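PDB 4RKQ: transcriptional regulator, LacI family from Arthrobacter sp., which probably binds a sugar or related small effector in its periplasmic-binding-protein-like region and, as in other LacI-family regulators, adjusts transcription in response. Local coordinates for residues S17-P23 / H47-Y53; Q122-R128 / P218-I224; Y133-G137 / F198-M202. All coordinates share one frame; numbering follows the deposited sequence. Where two conformers were deposited one is given.

Overall arrangement
All three contacts belong to the two-lobed periplasmic-binding-protein-like fold of LacI regulators and reach one sheet as counted within the chain. Contact 1 lies in the lobe built from the first strands, contacts 2 and 3 in the other, on the opposite side of the chain's centre. Contacts 1 and 3 have centres about 25 Å apart and nearest atoms about 10 Å; 1,2-ethanediol, probably from the crystallisation liquor, is hydrogen-bonded to Asn199 of contact 3. Contact 2 is farther out, its centre about 39 Å from that of contact 1 and 17 Å from that of contact 3, which is nested within the loop contact 2 closes.

Contact 1 (S17-P23 / H47-Y53); sequences SVGLAIP and HVVVDDY
Leu20 and Val50 stand side by side on the same face of a parallel strand pair, with Leu20 CD2 3.9 Å from Val50 CG2. The same methyl of Leu20 crosses toward CG1 of Val48, while the other branch of Val50, CG1, lies 4.1 Å from Ile22 CG1. Ile22 has CG1 between its backbone N and carbonyl carbon (chi1 48°), which places this branch next to Val50. Between these strands the backbones run in register, with six N-H...O=C bonds alternating from Val18 N to His47 O through Tyr53 N to Ile22 O; the Leu20 N to Val49 O bond measures 2.9 Å. The strands, 22° apart in direction, are the two ends of a beta-alpha-beta unit whose crossover helix 29-43 packs Phe33 on Leu20 and Val38 on Val48, the Rossmann-like element of the periplasmic-binding-protein fold. Beyond the last bridge the Tyr53 ring receives Pro23 over one face: Pro23 CA is 3.7 Å from the ring centroid and 16° off its normal, a CH-pi contact. The ring's edge faces Ala21, and its OH is hydrogen-bonded to Tyr77 O. A serine in place of Tyr53 would probably leave Pro23 without its CH-pi surface and Tyr77 O without that donor. At the polar margin, Asp52 OD2 pairs with His55, Asp51 forms a salt bridge with Arg58 and a hydrogen bond with His66, and the His47 ring lies nearly parallel to that of His66 of the second subunit.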
ATOM      1  N   SER A  17      -3.771  17.930 -16.527  1.00 15.24           N
ATOM      2  CA  SER A  17      -3.119  16.670 -16.293  1.00 13.06           C
ATOM      3  C   SER A  17      -2.036  16.893 -15.274  1.00 16.33           C
ATOM      4  O   SER A  17      -1.247  17.792 -15.424  1.00 17.31           O
ATOM      5  CB  SER A  17      -2.502  16.177 -17.609  1.00 21.02           C
ATOM      6  OG  SER A  17      -1.693  15.045 -17.339  1.00 22.18           O
ATOM      7  N   VAL A  18      -2.006  16.064 -14.245  1.00 11.70           N
ATOM      8  CA  VAL A  18      -1.090  16.188 -13.140  1.00 13.09           C
ATOM      9  C   VAL A  18      -0.285  14.888 -12.960  1.00 12.90           C
ATOM     10  O   VAL A  18      -0.812  13.773 -13.032  1.00 14.76           O
ATOM     11  CB  VAL A  18      -1.802  16.491 -11.814  1.00 16.92           C
ATOM     12  CG1 VAL A  18      -0.767  16.688 -10.735  1.00 17.23           C
ATOM     13  CG2 VAL A  18      -2.565  17.784 -11.947  1.00 26.69           C
ATOM     14  N   GLY A  19       1.008  15.046 -12.808  1.00 13.34           N
ATOM     15  CA  GLY A  19       1.897  13.889 -12.537  1.00 13.35           C
ATOM     16  C   GLY A  19       2.201  13.784 -11.059  1.00 12.04           C
ATOM     17  O   GLY A  19       2.409  14.781 -10.390  1.00 13.81           O
ATOM     18  N   LEU A  20       2.199  12.558 -10.536  1.00  8.97           N
ATOM     19  CA  LEU A  20       2.524  12.300  -9.169  1.00 11.07           C
ATOM     20  C   LEU A  20       3.765  11.420  -9.168  1.00 15.78           C
ATOM     21  O   LEU A  20       3.763  10.314  -9.716  1.00 16.99           O
ATOM     22  CB  LEU A  20       1.348  11.542  -8.547  1.00 14.14           C
ATOM     23  CG  LEU A  20       0.945  11.402  -7.116  1.00 39.05           C
ATOM     24  CD1 LEU A  20       1.181  12.667  -6.311  1.00 43.17           C
ATOM     25  CD2 LEU A  20      -0.549  11.019  -7.185  1.00 24.98           C
ATOM     26  N   ALA A  21       4.822  11.907  -8.548  1.00 14.65           N
ATOM     27  CA  ALA A  21       6.086  11.158  -8.463  1.00 17.01           C
ATOM     28  C   ALA A  21       6.269  10.584  -7.016  1.00 12.60           C
ATOM     29  O   ALA A  21       6.245  11.326  -6.019  1.00 16.48           O
ATOM     30  CB  ALA A  21       7.243  12.062  -8.848  1.00 14.47           C
ATOM     31  N   ILE A  22       6.386   9.277  -6.897  1.00 13.93           N
ATOM     32  CA  ILE A  22       6.624   8.673  -5.593  1.00 13.06           C
ATOM     33  C   ILE A  22       7.821   7.719  -5.674  1.00 10.70           C
ATOM     34  O   ILE A  22       7.980   7.075  -6.687  1.00 14.17           O
ATOM     35  CB  ILE A  22       5.409   7.942  -5.036  1.00 23.00           C
ATOM     36  CG1 ILE A  22       4.845   7.054  -6.088  1.00 16.38           C
ATOM     37  CG2 ILE A  22       4.335   8.972  -4.612  1.00 27.34           C
ATOM     38  CD1 ILE A  22       3.941   5.995  -5.535  1.00 22.61           C
ATOM     39  N   PRO A  23       8.627   7.669  -4.608  1.00 14.07           N
ATOM     40  CA  PRO A  23       9.850   6.882  -4.648  1.00 15.49           C
ATOM     41  C   PRO A  23       9.647   5.386  -4.566  1.00 13.74           C
ATOM     42  O   PRO A  23      10.536   4.676  -4.895  1.00 17.69           O
ATOM     43  CB  PRO A  23      10.629   7.353  -3.422  1.00 21.63           C
ATOM     44  CG  PRO A  23       9.641   7.953  -2.531  1.00 20.55           C
ATOM     45  CD  PRO A  23       8.529   8.469  -3.382  1.00 12.44           C
ATOM     46  N   HIS A  47      -6.930  14.676 -14.996  1.00 17.91           N
ATOM     47  CA  HIS A  47      -6.272  13.399 -15.259  1.00 20.15           C
ATOM     48  C   HIS A  47      -5.056  13.336 -14.333  1.00 20.90           C
ATOM     49  O   HIS A  47      -4.390  14.363 -14.150  1.00 16.18           O
ATOM     50  CB  HIS A  47      -5.654  13.390 -16.670  1.00 30.92           C
ATOM     51  CG  HIS A  47      -6.609  13.525 -17.814  1.00 43.88           C
ATOM     52  ND1 HIS A  47      -7.546  12.567 -18.126  1.00 35.13           N
ATOM     53  CD2 HIS A  47      -6.667  14.445 -18.809  1.00 39.23           C
ATOM     54  CE1 HIS A  47      -8.190  12.922 -19.222  1.00 50.23           C
ATOM     55  NE2 HIS A  47      -7.679  14.059 -19.656  1.00 63.22           N
ATOM     56  N   VAL A  48      -4.715  12.154 -13.817  1.00 19.92           N
ATOM     57  CA  VAL A  48      -3.522  11.971 -12.991  1.00 14.73           C
ATOM     58  C   VAL A  48      -2.787  10.705 -13.461  1.00 18.77           C
ATOM     59  O   VAL A  48      -3.401   9.662 -13.743  1.00 15.38           O
ATOM     60  CB  VAL A  48      -3.842  11.781 -11.490  1.00 17.87           C
ATOM     61  CG1 VAL A  48      -2.569  11.656 -10.655  1.00 27.25           C
ATOM     62  CG2 VAL A  48      -4.681  12.922 -10.942  1.00 30.97           C
ATOM     63  N   VAL A  49      -1.478  10.809 -13.563  1.00 15.96           N
ATOM     64  CA  VAL A  49      -0.620   9.642 -13.805  1.00 14.09           C
ATOM     65  C   VAL A  49       0.471   9.557 -12.706  1.00 14.72           C
ATOM     66  O   VAL A  49       1.062  10.573 -12.298  1.00 23.90           O
ATOM     67  CB  VAL A  49       0.063   9.679 -15.169  1.00 31.23           C
ATOM     68  CG1 VAL A  49      -0.955   9.327 -16.256  1.00 31.18           C
ATOM     69  CG2 VAL A  49       0.694  11.036 -15.428  1.00 20.77           C
ATOM     70  N   VAL A  50       0.724   8.334 -12.241  1.00 12.52           N
ATOM     71  CA  VAL A  50       1.677   8.094 -11.170  1.00 14.85           C
ATOM     72  C   VAL A  50       2.935   7.461 -11.765  1.00 12.46           C
ATOM     73  O   VAL A  50       2.809   6.549 -12.587  1.00 12.48           O
ATOM     74  CB  VAL A  50       1.057   7.161 -10.104  1.00 17.73           C
ATOM     75  CG1 VAL A  50       2.097   6.794  -9.065  1.00 19.39           C
ATOM     76  CG2 VAL A  50      -0.120   7.868  -9.442  1.00 22.89           C
ATOM     77  N   ASP A  51       4.106   7.987 -11.412  1.00 12.99           N
ATOM     78  CA  ASP A  51       5.393   7.339 -11.744  1.00 13.73           C
ATOM     79  C   ASP A  51       6.040   6.899 -10.404  1.00 15.43           C
ATOM     80  O   ASP A  51       6.445   7.767  -9.586  1.00 12.81           O
ATOM     81  CB  ASP A  51       6.298   8.318 -12.448  1.00 11.73           C
ATOM     82  CG  ASP A  51       7.633   7.695 -12.914  1.00 22.63           C
ATOM     83  OD1 ASP A  51       8.067   6.640 -12.402  1.00 18.51           O
ATOM     84  OD2 ASP A  51       8.263   8.310 -13.793  1.00 18.69           O
ATOM     85  N   ASP A  52       6.109   5.573 -10.210  1.00 12.84           N
ATOM     86  CA  ASP A  52       6.791   4.949  -9.086  1.00 11.06           C
ATOM     87  C   ASP A  52       8.226   4.797  -9.575  1.00 14.40           C
ATOM     88  O   ASP A  52       8.493   3.932 -10.453  1.00 12.52           O
ATOM     89  CB  ASP A  52       6.192   3.586  -8.763  1.00 14.53           C
ATOM     90  CG  ASP A  52       7.079   2.726  -7.881  1.00 21.53           C
ATOM     91  OD1 ASP A  52       8.068   3.224  -7.298  1.00 19.81           O
ATOM     92  OD2 ASP A  52       6.807   1.507  -7.827  1.00 16.00           O
ATOM     93  N   TYR A  53       9.107   5.646  -9.064  1.00 15.04           N
ATOM     94  CA  TYR A  53      10.490   5.687  -9.570  1.00 11.41           C
ATOM     95  C   TYR A  53      11.498   4.868  -8.752  1.00 11.06           C
ATOM     96  O   TYR A  53      12.697   4.973  -8.957  1.00 17.74           O
ATOM     97  CB  TYR A  53      10.990   7.121  -9.794  1.00 12.87           C
ATOM     98  CG  TYR A  53      11.153   7.958  -8.574  1.00 10.38           C
ATOM     99  CD1 TYR A  53      12.314   7.940  -7.846  1.00 17.90           C
ATOM    100  CD2 TYR A  53      10.118   8.850  -8.167  1.00 16.01           C
ATOM    101  CE1 TYR A  53      12.463   8.748  -6.720  1.00 16.17           C
ATOM    102  CE2 TYR A  53      10.262   9.654  -7.046  1.00 14.97           C
ATOM    103  CZ  TYR A  53      11.416   9.576  -6.325  1.00 16.67           C
ATOM    104  OH  TYR A  53      11.592  10.359  -5.228  1.00 15.80           O
TER

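Contact 2 (Q122-R128 / P218-I224); sequences QLMDSKR and PEDCAVI
Pro218 O receives both terminal nitrogens of Arg128: NH2 approaches to 3.3 Å of Pro218 O, while the NH1 bond to the same oxygen is weak. Neither is straight; the N-H...O angle from NH2 is 136°, and the oxygen sits 24° out of the guanidinium plane. Glu219 O lies at the guanidinium edge, in plane, but too far from NH1 to count as a bond. Over one face of the group comes the methyl of Ala222, with CB 3.6 Å from Arg128 NE and offset toward the rim. Arg128 NE is buried here with no partner in the model, whereas NH2 also forms a salt bridge with Glu287, so the positive charge is probably balanced chiefly by that carboxylate. The bend at chi2 (-60°) turns the arginine chain toward the loop before strand 222-225.

Alongside this polar end, Leu123 CD2 meets Ala222 CB at 3.8 Å and also touches Ile224 CD1. The same Ile224 methyl is crossed by the aliphatic part of Gln122, whose CG is 3.9 Å from Ile224 CD1. A Schellman motif ends the helix: Lys127 has positive phi, Arg128 N bonds to Leu123 O, and Lys127 N to Met124 O. The contact sets the end of helix 112-125 against strand 222-225, with Leu196 of neighbouring strand 194-197 touching both Leu123 and Ile224, and helix 200-212 packing against Val223.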
ATOM      1  N   GLN A 122       4.258  12.136  25.333  1.00 34.52           N
ATOM      2  CA  GLN A 122       3.444  10.981  25.642  1.00 26.45           C
ATOM      3  C   GLN A 122       4.248   9.992  26.431  1.00 27.56           C
ATOM      4  O   GLN A 122       3.749   9.405  27.397  1.00 28.76           O
ATOM      5  CB  GLN A 122       2.901  10.302  24.372  1.00 33.05           C
ATOM      6  CG  GLN A 122       2.253   8.946  24.636  1.00 33.19           C
ATOM      7  CD  GLN A 122       1.012   9.027  25.516  1.00 34.88           C
ATOM      8  OE1 GLN A 122       0.268  10.005  25.470  1.00 32.88           O
ATOM      9  NE2 GLN A 122       0.769   7.972  26.297  1.00 37.08           N
ATOM     10  N   LEU A 123       5.489   9.776  26.020  1.00 21.76           N
ATOM     11  CA  LEU A 123       6.342   8.809  26.725  1.00 22.72           C
ATOM     12  C   LEU A 123       6.701   9.320  28.138  1.00 33.23           C
ATOM     13  O   LEU A 123       6.687   8.559  29.112  1.00 30.47           O
ATOM     14  CB  LEU A 123       7.584   8.496  25.923  1.00 24.86           C
ATOM     15  CG  LEU A 123       7.291   7.789  24.589  1.00 32.93           C
ATOM     16  CD1 LEU A 123       8.582   7.424  23.884  1.00 36.24           C
ATOM     17  CD2 LEU A 123       6.458   6.536  24.778  1.00 29.42           C
ATOM     18  N   MET A 124       6.961  10.614  28.258  1.00 26.74           N
ATOM     19  CA  MET A 124       7.218  11.209  29.580  1.00 44.71           C
ATOM     20  C   MET A 124       6.021  11.073  30.506  1.00 49.40           C
ATOM     21  O   MET A 124       6.177  10.705  31.664  1.00 35.94           O
ATOM     22  CB  MET A 124       7.588  12.682  29.458  1.00 38.69           C
ATOM     23  CG  MET A 124       8.889  12.942  28.748  1.00 36.23           C
ATOM     24  SD  MET A 124      10.392  12.253  29.444  1.00 37.60           S
ATOM     25  CE  MET A 124      10.653  10.732  28.624  1.00 42.04           C
ATOM     26  N   ASP A 125       4.827  11.352  29.991  1.00 37.72           N
ATOM     27  CA  ASP A 125       3.604  11.233  30.780  1.00 48.88           C
ATOM     28  C   ASP A 125       3.440   9.841  31.344  1.00 42.80           C
ATOM     29  O   ASP A 125       2.983   9.690  32.461  1.00 39.78           O
ATOM     30  CB  ASP A 125       2.354  11.570  29.957  1.00 38.68           C
ATOM     31  CG  ASP A 125       2.309  13.032  29.520  1.00100.07           C
ATOM     32  OD1 ASP A 125       3.190  13.833  29.930  1.00 64.43           O
ATOM     33  OD2 ASP A 125       1.395  13.370  28.739  1.00 67.64           O
ATOM     34  N   SER A 126       3.818   8.826  30.573  1.00 30.74           N
ATOM     35  CA  SER A 126       3.707   7.440  31.021  0.50 26.63           C
ATOM     36  C   SER A 126       4.965   7.003  31.754  1.00 33.55           C
ATOM     37  O   SER A 126       5.149   5.813  32.041  1.00 31.07           O
ATOM     38  CB  SER A 126       3.446   6.527  29.828  0.50 32.06           C
ATOM     39  OG  SER A 126       2.318   6.994  29.125  0.50 26.46           O
ATOM     40  N   LYS A 127       5.846   7.977  32.027  1.00 24.26           N
ATOM     41  CA  LYS A 127       7.048   7.753  32.805  1.00 29.44           C
ATOM     42  C   LYS A 127       7.936   6.676  32.261  1.00 38.94           C
ATOM     43  O   LYS A 127       8.477   5.871  33.028  1.00 28.14           O
ATOM     44  CB  LYS A 127       6.661   7.420  34.282  1.00 33.92           C
ATOM     45  CG  LYS A 127       6.925   8.542  35.271  1.00 62.54           C
ATOM     46  CD  LYS A 127       5.715   9.428  35.470  1.00 88.17           C
ATOM     47  CE  LYS A 127       6.058  10.525  36.460  1.00 94.96           C
ATOM     48  NZ  LYS A 127       4.839  11.232  36.905  1.00 70.79           N
ATOM     49  N   ARG A 128       8.132   6.647  30.950  1.00 27.55           N
ATOM     50  CA  ARG A 128       9.103   5.682  30.407  1.00 25.31           C
ATOM     51  C   ARG A 128      10.460   6.197  30.754  1.00 30.86           C
ATOM     52  O   ARG A 128      10.713   7.383  30.618  1.00 26.93           O
ATOM     53  CB  ARG A 128       8.971   5.500  28.888  1.00 24.13           C
ATOM     54  CG  ARG A 128       7.564   5.197  28.433  1.00 29.56           C
ATOM     55  CD  ARG A 128       7.019   3.915  29.047  1.00 33.40           C
ATOM     56  NE  ARG A 128       5.630   3.699  28.646  1.00 27.52           N
ATOM     57  CZ  ARG A 128       4.974   2.552  28.795  1.00 24.12           C
ATOM     58  NH1 ARG A 128       5.590   1.478  29.289  1.00 30.01           N
ATOM     59  NH2 ARG A 128       3.710   2.467  28.380  1.00 36.88           N
ATOM     60  N   PRO A 218       1.373  -2.294  25.323  1.00 22.34           N
ATOM     61  CA  PRO A 218       2.256  -1.288  25.864  1.00 18.45           C
ATOM     62  C   PRO A 218       2.761  -1.550  27.283  1.00 54.71           C
ATOM     63  O   PRO A 218       3.504  -0.728  27.790  1.00 32.79           O
ATOM     64  CB  PRO A 218       1.331  -0.070  25.931  1.00 18.88           C
ATOM     65  CG  PRO A 218       0.009  -0.652  26.306  1.00 38.60           C
ATOM     66  CD  PRO A 218      -0.036  -2.005  25.635  1.00 25.67           C
ATOM     67  N   GLU A 219       2.363  -2.638  27.938  1.00 41.78           N
ATOM     68  CA  GLU A 219       2.629  -2.779  29.394  1.00 31.52           C
ATOM     69  C   GLU A 219       4.100  -2.732  29.726  1.00 24.98           C
ATOM     70  O   GLU A 219       4.527  -2.007  30.628  1.00 34.79           O
ATOM     71  CB  GLU A 219       1.971  -4.059  29.967  1.00 31.27           C
ATOM     72  CG  GLU A 219       0.449  -3.995  29.947  1.00 33.89           C
ATOM     73  CD  GLU A 219      -0.170  -4.504  28.645  1.00 76.77           C
ATOM     74  OE1 GLU A 219       0.573  -4.850  27.705  1.00 34.61           O
ATOM     75  OE2 GLU A 219      -1.411  -4.558  28.551  1.00 50.02           O
ATOM     76  N   ASP A 220       4.896  -3.484  28.993  1.00 19.79           N
ATOM     77  CA  ASP A 220       6.327  -3.447  29.179  1.00 19.71           C
ATOM     78  C   ASP A 220       7.050  -2.376  28.346  1.00 27.85           C
ATOM     79  O   ASP A 220       8.033  -1.773  28.815  1.00 30.89           O
ATOM     80  CB  ASP A 220       6.930  -4.799  28.871  1.00 25.81           C
ATOM     81  CG  ASP A 220       6.422  -5.877  29.808  1.00 49.85           C
ATOM     82  OD1 ASP A 220       6.437  -5.667  31.021  1.00 34.43           O
ATOM     83  OD2 ASP A 220       5.961  -6.917  29.345  1.00 34.65           O
ATOM     84  N   CYS A 221       6.602  -2.167  27.110  1.00 28.36           N
ATOM     85  CA  CYS A 221       7.237  -1.159  26.216  1.00 27.99           C
ATOM     86  C   CYS A 221       6.179  -0.468  25.327  1.00 32.12           C
ATOM     87  O   CYS A 221       5.297  -1.118  24.764  1.00 28.33           O
ATOM     88  CB  CYS A 221       8.363  -1.811  25.404  1.00 25.86           C
ATOM     89  SG  CYS A 221       9.440  -0.649  24.473  1.00 26.94           S
ATOM     90  N   ALA A 222       6.204   0.859  25.306  1.00 17.53           N
ATOM     91  CA  ALA A 222       5.334   1.638  24.473  1.00 21.51           C
ATOM     92  C   ALA A 222       5.963   1.786  23.073  1.00 27.05           C
ATOM     93  O   ALA A 222       7.179   1.740  22.917  1.00 22.85           O
ATOM     94  CB  ALA A 222       5.097   2.996  25.108  1.00 30.13           C
ATOM     95  N   VAL A 223       5.129   1.951  22.055  1.00 25.97           N
ATOM     96  CA  VAL A 223       5.631   2.175  20.699  1.00 19.16           C
ATOM     97  C   VAL A 223       4.803   3.291  20.066  1.00 19.80           C
ATOM     98  O   VAL A 223       3.541   3.307  20.167  1.00 19.70           O
ATOM     99  CB  VAL A 223       5.604   0.902  19.829  1.00 22.81           C
ATOM    100  CG1 VAL A 223       6.112   1.171  18.404  1.00 21.71           C
ATOM    101  CG2 VAL A 223       6.420  -0.217  20.439  1.00 23.34           C
ATOM    102  N   ILE A 224       5.512   4.261  19.484  1.00 18.03           N
ATOM    103  CA  ILE A 224       4.886   5.309  18.728  1.00 21.67           C
ATOM    104  C   ILE A 224       5.504   5.434  17.328  1.00 17.43           C
ATOM    105  O   ILE A 224       6.712   5.507  17.167  1.00 17.20           O
ATOM    106  CB  ILE A 224       4.977   6.681  19.429  1.00 24.29           C
ATOM    107  CG1 ILE A 224       4.402   6.617  20.853  1.00 22.66           C
ATOM    108  CG2 ILE A 224       4.191   7.718  18.629  1.00 24.45           C
ATOM    109  CD1 ILE A 224       4.515   7.919  21.616  1.00 22.74           C
TER

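Contact 3 (Y133-G137 / F198-M202); sequences YLEAG and FNDLM. With EDO (1,2-ethanediol), chain F.
Phe198 extends its ring with CG anti to the backbone N (chi1 176°), and its second torsion, near perpendicular, turns one face to Ala136; Met202, bent at its last torsion, brings its sulfur and terminal methyl to the same strand. Ala136 CB sits over the middle of the Phe198 ring, 3.6 Å from its centroid and 13° off the normal, a CH-pi contact. The methyl is also touched by Met202 SD, 3.7 Å from Ala136 CB, so the ring and the thioether share one small side chain. Met202 CE continues to Leu134, whose CG it meets at 3.8 Å, with both methyls of the leucine close behind.

Phe198 N donates to Leu134 O at 3.0 Å, the one hydrogen bond joining the two segments. At the ring's CD1 corner, Tyr133 OH arrives near the ring plane, 3.6 Å from Phe198 CD1. Glu135 OE1 comes obliquely to the same carbon, its carboxylate plane 64° from the ring. That oxygen takes weak bonds from Tyr133 OH and Ala136 N, and has Thr149 as its stronger partner.

Asn199 is the N-cap of the following helix. Its OD1 accepts from Met202 N at 3.0 Å, while ND2 donates to O1 of 1,2-ethanediol, 3.0 Å away. The diol is also hydrogen-bonded to Asn27, Arg151 and Asp227, a polar setting consistent with an effector pocket in this family. Arg151 additionally makes a cation-pi contact with Phe198.

Strand 131-136 thus meets the turn between strand 194-197 and helix 200-212, with strand 166-171 on its other flank; Ala178 of helix 175-188 packs against both Leu134 and Met202, and helix 150-161 packs against Tyr133.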
ATOM      1  N   TYR A 133      15.075   5.728  19.956  1.00 21.87           N
ATOM      2  CA  TYR A 133      14.538   6.285  18.697  1.00 16.76           C
ATOM      3  C   TYR A 133      15.151   5.438  17.618  1.00 20.13           C
ATOM      4  O   TYR A 133      16.342   5.241  17.606  1.00 23.48           O
ATOM      5  CB  TYR A 133      14.926   7.753  18.466  1.00 20.99           C
ATOM      6  CG  TYR A 133      14.466   8.236  17.103  1.00 24.97           C
ATOM      7  CD1 TYR A 133      13.123   8.363  16.804  1.00 30.93           C
ATOM      8  CD2 TYR A 133      15.390   8.513  16.103  1.00 25.53           C
ATOM      9  CE1 TYR A 133      12.702   8.772  15.536  1.00 32.29           C
ATOM     10  CE2 TYR A 133      14.987   8.936  14.851  1.00 27.62           C
ATOM     11  CZ  TYR A 133      13.657   9.066  14.568  1.00 41.98           C
ATOM     12  OH  TYR A 133      13.301   9.476  13.298  1.00 38.68           O
ATOM     13  N   LEU A 134      14.321   4.928  16.731  1.00 18.84           N
ATOM     14  CA  LEU A 134      14.787   4.116  15.645  1.00 19.05           C
ATOM     15  C   LEU A 134      14.719   4.969  14.379  1.00 25.69           C
ATOM     16  O   LEU A 134      13.661   5.343  13.929  1.00 21.01           O
ATOM     17  CB  LEU A 134      13.917   2.864  15.534  1.00 23.36           C
ATOM     18  CG  LEU A 134      14.090   2.104  14.218  1.00 26.37           C
ATOM     19  CD1 LEU A 134      15.515   1.616  14.037  1.00 22.87           C
ATOM     20  CD2 LEU A 134      13.087   0.981  14.201  1.00 24.51           C
ATOM     21  N   GLU A 135      15.875   5.190  13.782  1.00 19.51           N
ATOM     22  CA  GLU A 135      16.058   6.129  12.690  1.00 19.43           C
ATOM     23  C   GLU A 135      16.110   5.332  11.392  1.00 22.64           C
ATOM     24  O   GLU A 135      16.634   4.244  11.371  1.00 25.33           O
ATOM     25  CB  GLU A 135      17.421   6.819  12.928  1.00 28.33           C
ATOM     26  CG  GLU A 135      17.958   7.719  11.841  1.00 29.04           C
ATOM     27  CD  GLU A 135      17.159   8.987  11.738  1.00 44.49           C
ATOM     28  OE1 GLU A 135      15.962   8.875  11.421  1.00 32.25           O
ATOM     29  OE2 GLU A 135      17.717  10.083  11.969  1.00 30.73           O
ATOM     30  N   ALA A 136      15.656   5.910  10.291  1.00 23.07           N
ATOM     31  CA  ALA A 136      15.835   5.271   8.979  1.00 18.21           C
ATOM     32  C   ALA A 136      17.206   5.733   8.430  1.00 22.40           C
ATOM     33  O   ALA A 136      17.468   6.945   8.342  1.00 25.53           O
ATOM     34  CB  ALA A 136      14.731   5.712   8.060  1.00 20.98           C
ATOM     35  N   GLY A 137      18.071   4.798   8.082  1.00 28.99           N
ATOM     36  CA  GLY A 137      19.368   5.162   7.500  1.00 29.97           C
ATOM     37  C   GLY A 137      20.399   4.072   7.681  1.00 23.63           C
ATOM     38  O   GLY A 137      20.068   2.898   7.859  1.00 32.65           O
ATOM     39  N   PHE A 198      10.879   6.077  13.275  1.00 18.66           N
ATOM     40  CA  PHE A 198      10.907   6.987  12.143  1.00 19.52           C
ATOM     41  C   PHE A 198       9.560   7.050  11.420  1.00 17.75           C
ATOM     42  O   PHE A 198       9.097   8.115  11.064  1.00 18.75           O
ATOM     43  CB  PHE A 198      12.035   6.527  11.184  1.00 19.93           C
ATOM     44  CG  PHE A 198      12.105   7.317   9.940  1.00 18.59           C
ATOM     45  CD1 PHE A 198      12.785   8.522   9.907  1.00 23.98           C
ATOM     46  CD2 PHE A 198      11.454   6.878   8.786  1.00 19.45           C
ATOM     47  CE1 PHE A 198      12.822   9.285   8.740  1.00 24.31           C
ATOM     48  CE2 PHE A 198      11.492   7.643   7.615  1.00 26.41           C
ATOM     49  CZ  PHE A 198      12.176   8.842   7.589  1.00 26.52           C
ATOM     50  N   ASN A 199       8.958   5.890  11.167  1.00 19.09           N
ATOM     51  CA  ASN A 199       7.643   5.858  10.642  1.00 15.41           C
ATOM     52  C   ASN A 199       6.912   4.590  11.034  1.00 18.19           C
ATOM     53  O   ASN A 199       7.504   3.673  11.655  1.00 20.06           O
ATOM     54  CB  ASN A 199       7.659   6.021   9.090  1.00 15.38           C
ATOM     55  CG  ASN A 199       8.425   4.923   8.376  1.00 21.43           C
ATOM     56  OD1 ASN A 199       8.734   3.878   8.936  1.00 22.26           O
ATOM     57  ND2 ASN A 199       8.726   5.167   7.105  1.00 22.78           N
ATOM     58  N   ASP A 200       5.643   4.533  10.634  1.00 20.49           N
ATOM     59  CA  ASP A 200       4.762   3.363  10.907  1.00 18.23           C
ATOM     60  C   ASP A 200       5.237   2.028  10.352  1.00 20.46           C
ATOM     61  O   ASP A 200       5.097   1.013  11.015  1.00 19.43           O
ATOM     62  CB  ASP A 200       3.339   3.599  10.415  1.00 16.93           C
ATOM     63  CG  ASP A 200       2.567   4.654  11.228  1.00 20.19           C
ATOM     64  OD1 ASP A 200       3.082   5.102  12.256  1.00 22.77           O
ATOM     65  OD2 ASP A 200       1.422   5.008  10.807  1.00 18.83           O
ATOM     66  N   LEU A 201       5.770   2.006   9.134  1.00 18.61           N
ATOM     67  CA  LEU A 201       6.282   0.775   8.574  1.00 23.01           C
ATOM     68  C   LEU A 201       7.408   0.210   9.462  1.00 21.03           C
ATOM     69  O   LEU A 201       7.419  -0.990   9.794  1.00 19.87           O
ATOM     70  CB  LEU A 201       6.826   1.037   7.178  1.00 18.77           C
ATOM     71  CG  LEU A 201       7.424  -0.176   6.502  1.00 18.11           C
ATOM     72  CD1 LEU A 201       6.379  -1.247   6.366  1.00 25.63           C
ATOM     73  CD2 LEU A 201       8.056   0.191   5.154  1.00 23.26           C
ATOM     74  N   MET A 202       8.341   1.078   9.863  1.00 19.04           N
ATOM     75  CA  MET A 202       9.410   0.643  10.781  1.00 21.46           C
ATOM     76  C   MET A 202       8.797   0.244  12.136  1.00 18.90           C
ATOM     77  O   MET A 202       9.197  -0.734  12.730  1.00 20.09           O
ATOM     78  CB  MET A 202      10.514   1.715  10.897  1.00 17.99           C
ATOM     79  CG  MET A 202      11.326   1.937   9.591  1.00 21.19           C
ATOM     80  SD  MET A 202      12.697   3.096   9.753  1.00 13.68           S
ATOM     81  CE  MET A 202      13.936   1.987  10.378  1.00 23.34           C
TER
HETATM   82  C1  EDO F 402       7.617   8.133   4.863  1.00 29.24           C
HETATM   83  O1  EDO F 402       6.945   7.046   5.526  1.00 25.78           O
HETATM   84  C2  EDO F 402       6.891   9.442   5.078  1.00 36.97           C
HETATM   85  O2  EDO F 402       7.002   9.718   6.480  1.00 23.36           O